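Local structure of dihydrodipicolinate synthase (Bacillus clausii KSM-K16, 3E96) at residues 60-64 with 65-69; 155-158 with 159-162; 177-180 with 181-185. The protein probably catalyses the formation of 4-hydroxy-tetrahydrodipicolinate as a TIM-barrel lyase. All coordinates share one frame; numbering follows the deposited sequence.

Contact 1: residues 60-64 with 65-69; sequences YALSL and EEAKE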
loop_
_atom_site.group_PDB
_atom_site.type_symbol
_atom_site.label_atom_id
_atom_site.label_comp_id
_atom_site.label_asym_id
_atom_site.label_seq_id
_atom_site.Cartn_x
_atom_site.Cartn_y
_atom_site.Cartn_z
ATOM N N TYR B 60 -3.634 5.526 -6.043
ATOM C CA TYR B 60 -4.180 4.242 -5.622
ATOM C C TYR B 60 -5.700 4.148 -5.601
ATOM O O TYR B 60 -6.255 3.058 -5.453
ATOM C CB TYR B 60 -3.591 3.857 -4.266
ATOM C CG TYR B 60 -2.113 3.553 -4.375
ATOM C CD1 TYR B 60 -1.663 2.487 -5.152
ATOM C CD2 TYR B 60 -1.163 4.349 -3.735
ATOM C CE1 TYR B 60 -0.306 2.219 -5.294
ATOM C CE2 TYR B 60 0.202 4.090 -3.870
ATOM C CZ TYR B 60 0.619 3.019 -4.653
ATOM O OH TYR B 60 1.961 2.744 -4.784
ATOM N N ALA B 61 -6.373 5.285 -5.758
ATOM C CA ALA B 61 -7.837 5.298 -5.787
ATOM C C ALA B 61 -8.320 5.234 -7.240
ATOM O O ALA B 61 -9.523 5.222 -7.512
ATOM C CB ALA B 61 -8.363 6.562 -5.115
ATOM N N LEU B 62 -7.372 5.189 -8.173
ATOM C CA LEU B 62 -7.703 5.121 -9.596
ATOM C C LEU B 62 -7.582 3.698 -10.126
ATOM O O LEU B 62 -6.751 2.922 -9.660
ATOM C CB LEU B 62 -6.751 6.006 -10.412
ATOM C CG LEU B 62 -6.564 7.480 -10.040
ATOM C CD1 LEU B 62 -5.461 8.073 -10.914
ATOM C CD2 LEU B 62 -7.867 8.240 -10.224
ATOM N N SER B 63 -8.414 3.352 -11.101
ATOM C CA SER B 63 -8.313 2.031 -11.707
ATOM C C SER B 63 -7.093 2.157 -12.619
ATOM O O SER B 63 -6.616 3.270 -12.864
ATOM C CB SER B 63 -9.550 1.727 -12.548
ATOM O OG SER B 63 -9.628 2.613 -13.649
ATOM N N LEU B 64 -6.580 1.037 -13.114
ATOM C CA LEU B 64 -5.419 1.085 -13.998
ATOM C C LEU B 64 -5.728 1.904 -15.244
ATOM O O LEU B 64 -4.879 2.648 -15.736
ATOM C CB LEU B 64 -4.995 -0.327 -14.412
ATOM C CG LEU B 64 -4.376 -1.221 -13.338
ATOM C CD1 LEU B 64 -3.949 -2.551 -13.970
ATOM C CD2 LEU B 64 -3.168 -0.517 -12.712
ATOM N N GLU B 65 -6.946 1.765 -15.756
ATOM C CA GLU B 65 -7.346 2.499 -16.950
ATOM C C GLU B 65 -7.452 4.000 -16.670
ATOM O O GLU B 65 -7.096 4.818 -17.516
ATOM C CB GLU B 65 -8.682 1.951 -17.475
ATOM C CG GLU B 65 -9.200 2.618 -18.747
ATOM C CD GLU B 65 -8.176 2.629 -19.873
ATOM O OE1 GLU B 65 -7.475 1.611 -20.064
ATOM O OE2 GLU B 65 -8.083 3.659 -20.576
ATOM N N GLU B 66 -7.945 4.366 -15.489
ATOM C CA GLU B 66 -8.053 5.778 -15.144
ATOM C C GLU B 66 -6.663 6.386 -14.987
ATOM O O GLU B 66 -6.444 7.550 -15.330
ATOM C CB GLU B 66 -8.836 5.964 -13.844
ATOM C CG GLU B 66 -10.323 5.723 -13.965
ATOM C CD GLU B 66 -11.034 5.932 -12.643
ATOM O OE1 GLU B 66 -10.556 5.395 -11.623
ATOM O OE2 GLU B 66 -12.069 6.627 -12.621
ATOM N N ALA B 67 -5.725 5.599 -14.463
ATOM C CA ALA B 67 -4.356 6.076 -14.282
ATOM C C ALA B 67 -3.739 6.362 -15.651
ATOM O O ALA B 67 -3.110 7.399 -15.852
ATOM C CB ALA B 67 -3.525 5.034 -13.543
ATOM N N LYS B 68 -3.921 5.436 -16.589
ATOM C CA LYS B 68 -3.377 5.610 -17.931
ATOM C C LYS B 68 -3.987 6.837 -18.596
ATOM O O LYS B 68 -3.277 7.645 -19.195
ATOM C CB LYS B 68 -3.660 4.376 -18.792
ATOM C CG LYS B 68 -2.927 3.126 -18.354
ATOM C CD LYS B 68 -3.360 1.924 -19.187
ATOM C CE LYS B 68 -2.620 0.663 -18.760
ATOM N NZ LYS B 68 -3.120 -0.552 -19.480
ATOM N N GLU B 69 -5.306 6.967 -18.491
ATOM C CA GLU B 69 -6.009 8.097 -19.088
ATOM C C GLU B 69 -5.552 9.420 -18.480
ATOM O O GLU B 69 -5.450 10.426 -19.182
ATOM C CB GLU B 69 -7.523 7.934 -18.904
ATOM C CG GLU B 69 -8.385 9.059 -19.490
ATOM C CD GLU B 69 -8.335 9.136 -21.011
ATOM O OE1 GLU B 69 -7.872 8.165 -21.647
ATOM O OE2 GLU B 69 -8.772 10.169 -21.572
#

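Contact 2: residues 155-158 with 159-162; sequences VDLA and PLQN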
loop_
_atom_site.group_PDB
_atom_site.type_symbol
_atom_site.label_atom_id
_atom_site.label_comp_id
_atom_site.label_asym_id
_atom_site.label_seq_id
_atom_site.Cartn_x
_atom_site.Cartn_y
_atom_site.Cartn_z
ATOM N N VAL B 155 22.248 3.623 -3.524
ATOM C CA VAL B 155 23.638 3.599 -3.961
ATOM C C VAL B 155 23.800 2.556 -5.062
ATOM O O VAL B 155 24.503 2.782 -6.045
ATOM C CB VAL B 155 24.584 3.245 -2.795
ATOM C CG1 VAL B 155 26.029 3.174 -3.292
ATOM C CG2 VAL B 155 24.458 4.287 -1.694
ATOM N N ASP B 156 23.137 1.415 -4.904
ATOM C CA ASP B 156 23.244 0.351 -5.894
ATOM C C ASP B 156 22.463 0.598 -7.181
ATOM O O ASP B 156 22.821 0.069 -8.236
ATOM C CB ASP B 156 22.838 -0.991 -5.276
ATOM C CG ASP B 156 23.806 -1.445 -4.201
ATOM O OD1 ASP B 156 24.969 -0.998 -4.236
ATOM O OD2 ASP B 156 23.415 -2.250 -3.333
ATOM N N LEU B 157 21.407 1.401 -7.103
ATOM C CA LEU B 157 20.603 1.711 -8.283
ATOM C C LEU B 157 21.191 2.862 -9.091
ATOM O O LEU B 157 20.988 2.942 -10.302
ATOM C CB LEU B 157 19.174 2.088 -7.878
ATOM C CG LEU B 157 18.204 1.009 -7.403
ATOM C CD1 LEU B 157 16.926 1.674 -6.884
ATOM C CD2 LEU B 157 17.883 0.067 -8.546
ATOM N N ALA B 158 21.924 3.742 -8.415
ATOM C CA ALA B 158 22.511 4.924 -9.046
ATOM C C ALA B 158 23.170 4.730 -10.413
ATOM O O ALA B 158 22.978 5.547 -11.308
ATOM C CB ALA B 158 23.501 5.580 -8.090
ATOM N N PRO B 159 23.953 3.651 -10.591
ATOM C CA PRO B 159 24.626 3.398 -11.872
ATOM C C PRO B 159 23.703 3.258 -13.081
ATOM O O PRO B 159 24.122 3.479 -14.218
ATOM C CB PRO B 159 25.411 2.115 -11.602
ATOM C CG PRO B 159 25.705 2.203 -10.143
ATOM C CD PRO B 159 24.385 2.672 -9.581
ATOM N N LEU B 160 22.452 2.879 -12.848
ATOM C CA LEU B 160 21.516 2.717 -13.956
ATOM C C LEU B 160 21.414 3.994 -14.773
ATOM O O LEU B 160 21.100 5.062 -14.248
ATOM C CB LEU B 160 20.132 2.315 -13.438
ATOM C CG LEU B 160 20.051 0.935 -12.785
ATOM C CD1 LEU B 160 18.666 0.747 -12.162
ATOM C CD2 LEU B 160 20.343 -0.154 -13.822
ATOM N N GLN B 161 21.689 3.876 -16.068
ATOM C CA GLN B 161 21.636 5.019 -16.968
ATOM C C GLN B 161 20.299 5.749 -16.948
ATOM O O GLN B 161 20.253 6.976 -17.026
ATOM C CB GLN B 161 21.944 4.568 -18.398
ATOM C CG GLN B 161 23.422 4.369 -18.655
ATOM C CD GLN B 161 24.186 5.680 -18.639
ATOM O OE1 GLN B 161 25.409 5.697 -18.498
ATOM N NE2 GLN B 161 23.466 6.787 -18.796
ATOM N N ASN B 162 19.208 4.999 -16.841
ATOM C CA ASN B 162 17.894 5.620 -16.847
ATOM C C ASN B 162 17.350 6.098 -15.509
ATOM O O ASN B 162 16.226 6.587 -15.441
ATOM C CB ASN B 162 16.896 4.696 -17.540
ATOM C CG ASN B 162 17.067 4.703 -19.045
ATOM O OD1 ASN B 162 17.026 3.660 -19.697
ATOM N ND2 ASN B 162 17.255 5.893 -19.607
#

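Contact 3: residues 177-180 with 181-185; sequences AKVV and RSIPE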
loop_
_atom_site.group_PDB
_atom_site.type_symbol
_atom_site.label_atom_id
_atom_site.label_comp_id
_atom_site.label_asym_id
_atom_site.label_seq_id
_atom_site.Cartn_x
_atom_site.Cartn_y
_atom_site.Cartn_z
ATOM N N ALA B 177 21.663 13.426 3.899
ATOM C CA ALA B 177 22.945 14.072 3.620
ATOM C C ALA B 177 24.034 13.058 3.272
ATOM O O ALA B 177 24.879 13.314 2.407
ATOM C CB ALA B 177 23.380 14.914 4.816
ATOM N N LYS B 178 24.009 11.907 3.935
ATOM C CA LYS B 178 25.008 10.877 3.686
ATOM C C LYS B 178 24.816 10.154 2.352
ATOM O O LYS B 178 25.786 9.922 1.628
ATOM C CB LYS B 178 25.015 9.852 4.825
ATOM C CG LYS B 178 26.083 8.773 4.687
ATOM C CD LYS B 178 27.490 9.365 4.611
ATOM C CE LYS B 178 28.533 8.289 4.324
ATOM N NZ LYS B 178 29.911 8.858 4.239
ATOM N N VAL B 179 23.582 9.799 2.008
ATOM C CA VAL B 179 23.380 9.092 0.748
ATOM C C VAL B 179 23.717 9.988 -0.445
ATOM O O VAL B 179 24.252 9.516 -1.446
ATOM C CB VAL B 179 21.937 8.521 0.614
ATOM C CG1 VAL B 179 20.924 9.644 0.408
ATOM C CG2 VAL B 179 21.895 7.519 -0.543
ATOM N N VAL B 180 23.420 11.279 -0.336
ATOM C CA VAL B 180 23.744 12.215 -1.409
ATOM C C VAL B 180 25.259 12.199 -1.631
ATOM O O VAL B 180 25.740 12.272 -2.761
ATOM C CB VAL B 180 23.324 13.659 -1.042
ATOM C CG1 VAL B 180 24.004 14.666 -1.971
ATOM C CG2 VAL B 180 21.811 13.794 -1.144
ATOM N N ARG B 181 26.001 12.089 -0.537
ATOM C CA ARG B 181 27.455 12.088 -0.603
ATOM C C ARG B 181 28.077 10.701 -0.759
ATOM O O ARG B 181 29.300 10.557 -0.731
ATOM C CB ARG B 181 28.000 12.804 0.636
ATOM C CG ARG B 181 27.568 14.269 0.672
ATOM C CD ARG B 181 27.849 14.976 1.987
ATOM N NE ARG B 181 27.592 16.406 1.845
ATOM C CZ ARG B 181 26.386 16.946 1.684
ATOM N NH1 ARG B 181 25.302 16.176 1.658
ATOM N NH2 ARG B 181 26.267 18.256 1.513
ATOM N N SER B 182 27.239 9.686 -0.946
ATOM C CA SER B 182 27.721 8.314 -1.110
ATOM C C SER B 182 27.659 7.860 -2.564
ATOM O O SER B 182 28.088 6.756 -2.899
ATOM C CB SER B 182 26.897 7.352 -0.248
ATOM O OG SER B 182 27.021 7.662 1.129
ATOM N N ILE B 183 27.117 8.713 -3.424
ATOM C CA ILE B 183 26.997 8.396 -4.839
ATOM C C ILE B 183 27.845 9.385 -5.637
ATOM O O ILE B 183 27.690 10.597 -5.502
ATOM C CB ILE B 183 25.516 8.469 -5.278
ATOM C CG1 ILE B 183 24.717 7.397 -4.524
ATOM C CG2 ILE B 183 25.400 8.297 -6.787
ATOM C CD1 ILE B 183 23.214 7.477 -4.700
ATOM N N PRO B 184 28.762 8.877 -6.476
ATOM C CA PRO B 184 29.637 9.728 -7.290
ATOM C C PRO B 184 28.888 10.593 -8.297
ATOM O O PRO B 184 27.807 10.229 -8.758
ATOM C CB PRO B 184 30.569 8.719 -7.958
ATOM C CG PRO B 184 29.698 7.520 -8.120
ATOM C CD PRO B 184 28.984 7.452 -6.782
ATOM N N GLU B 185 29.469 11.745 -8.627
ATOM C CA GLU B 185 28.853 12.663 -9.579
ATOM C C GLU B 185 28.646 11.947 -10.906
ATOM O O GLU B 185 27.785 12.316 -11.701
ATOM C CB GLU B 185 29.746 13.889 -9.792
ATOM C CG GLU B 185 30.012 14.697 -8.531
ATOM C CD GLU B 185 28.738 15.202 -7.874
ATOM O OE1 GLU B 185 27.965 15.923 -8.542
ATOM O OE2 GLU B 185 28.510 14.879 -6.688
#

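Contact 1: residues 60-64 with 65-69
A chi1 of 65° sets the Ser63 hydroxyl between its own backbone N and carbonyl carbon, facing the first turn of the helix, and OG accepts from Glu66 N at 3.0 Å. Glu66 holds CG beside its backbone N, opposite the carbonyl carbon (chi1 -73°), and then runs out straight. That course takes its CG past the serine hydroxyl, with CG 3.2 Å from Ser63 OG, and delivers OE1 to Ser63 N. The return bond from Ser63 N to Glu66 OE1 measures 3.0 Å and is nearly straight at 167°; it arrives on the anti lone pair, the one turned away from OE2. The reciprocal pair is a capping box, with Ser63 as N-cap of helix 64-78, the helix that follows strand 49-50 of the barrel. Ordinary helical bonds take over at once, Ala67 N to Ser63 O and Lys68 N to Leu64 O. The other carboxylate oxygen, OE2, makes a salt bridge to Arg279, whose guanidinium also donates to Ala61 O, so the glutamate is held through both carboxylate oxygens. Next to the box, Leu62 slants across the aliphatic part of Glu66, CB to CB 4.0 Å, while Leu62 CD1 reaches Ala67 CA at 4.1 Å. The side chain of Leu64 packs on Thr94 of helix 92-105 and on Leu64 of the second subunit. Along the aliphatic stem of Lys68, CG passes 3.3 Å from Leu64 O before NZ pairs with Glu97.

Contact 2: residues 155-158 with 159-162
A type I beta turn from Leu157 to Leu160 carries the chain out of helix 152-157 toward strand 163-168, on the outer layer of the TIM barrel. Leu157 and Leu160 join across it twice, by backbone and by side chain. Leu160 N donates to Leu157 O at 2.9 Å, closing the turn. Pro159, at i+2 of the turn, has no N-H to give to the helix, and its ring lies back against the last helical turn, with CD 3.3 Å from Asp156 O and 3.5 Å from Val155 O. Ala158 CB stands only 3.4 Å from Pro159 CD, a close approach between bonded neighbours. Within the turn, Ala158 rests on His187, while Leu157 lies against Tyr126, Phe129 and Arg130 of helix 122-136. Leu160 keeps CG beside its own backbone N (chi1 -66°), which folds the side chain back over the carbonyl that its backbone N bonds to: both CB and CG lie 3.3 Å from Leu157 O. From there the two leucine side chains slant past each other, and their methyl ends meet, Leu157 CD2 to Leu160 CD1, at 3.8 Å.

Contact 3: residues 177-180 with 181-185
Arg181 turns back along the helix it has just left and wraps its side chain round Ala177 O. CB lies 3.6 Å from Ala177 O; CG, set beside the backbone N by a chi1 of -63°, comes to 3.3 Å from the same oxygen, and CD follows at 3.4 Å. From CG to NE the chain is extended, and the guanidinium then swings over so that NH1 donates to Ala177 O at 3.0 Å. The oxygen sits at the edge of the guanidinium, 9° out of its plane, while Val180 CG1 approaches the group obliquely. The Arg181 backbone N adds only a weak bond to Ala177 O, and NH1 has a second acceptor in Ala206 O, at the end of helix 200-206. This is the C-terminal end of helix 173-180, where carbonyls lose their helical partners. Ser182 OG takes up the next one, donating to Lys178 O at 2.6 Å from above the carbonyl plane, with the lysine CE 3.6 Å from Ser182 OG. Ser182 N turns to Val179 O instead, and Ile183 lays CG1 and CD1 along that oxygen before packing on Trp191 of strand 190-193. Three successive carbonyls at the helix end thus receive donors from the residues that leave it, and the positive guanidinium, lying where the helix dipole is negative, would probably be favoured electrostatically.

How the contacts relate
All three contacts sit at ends of helices around the eight-stranded parallel barrel and come in series along the chain. Contact 1 starts helix 64-78 after strand 49-50, whereas contacts 2 and 3 close helices 152-157 and 173-180 and lead into the neighbouring strands 163-168 and 190-193. Strand 163-168 carries Lys167, probably the Schiff-base lysine. Contacts 2 and 3 have centres about 12 Å apart and touch: Ala158 and Val155 pack on Ile183, and Val155 meets Val179, joining two successive helices of the barrel's outer layer. Contact 1 lies about 28 Å and 35 Å, centre to centre, from contacts 2 and 3, across the chain's centre from contact 3, and it alone reaches the second subunit.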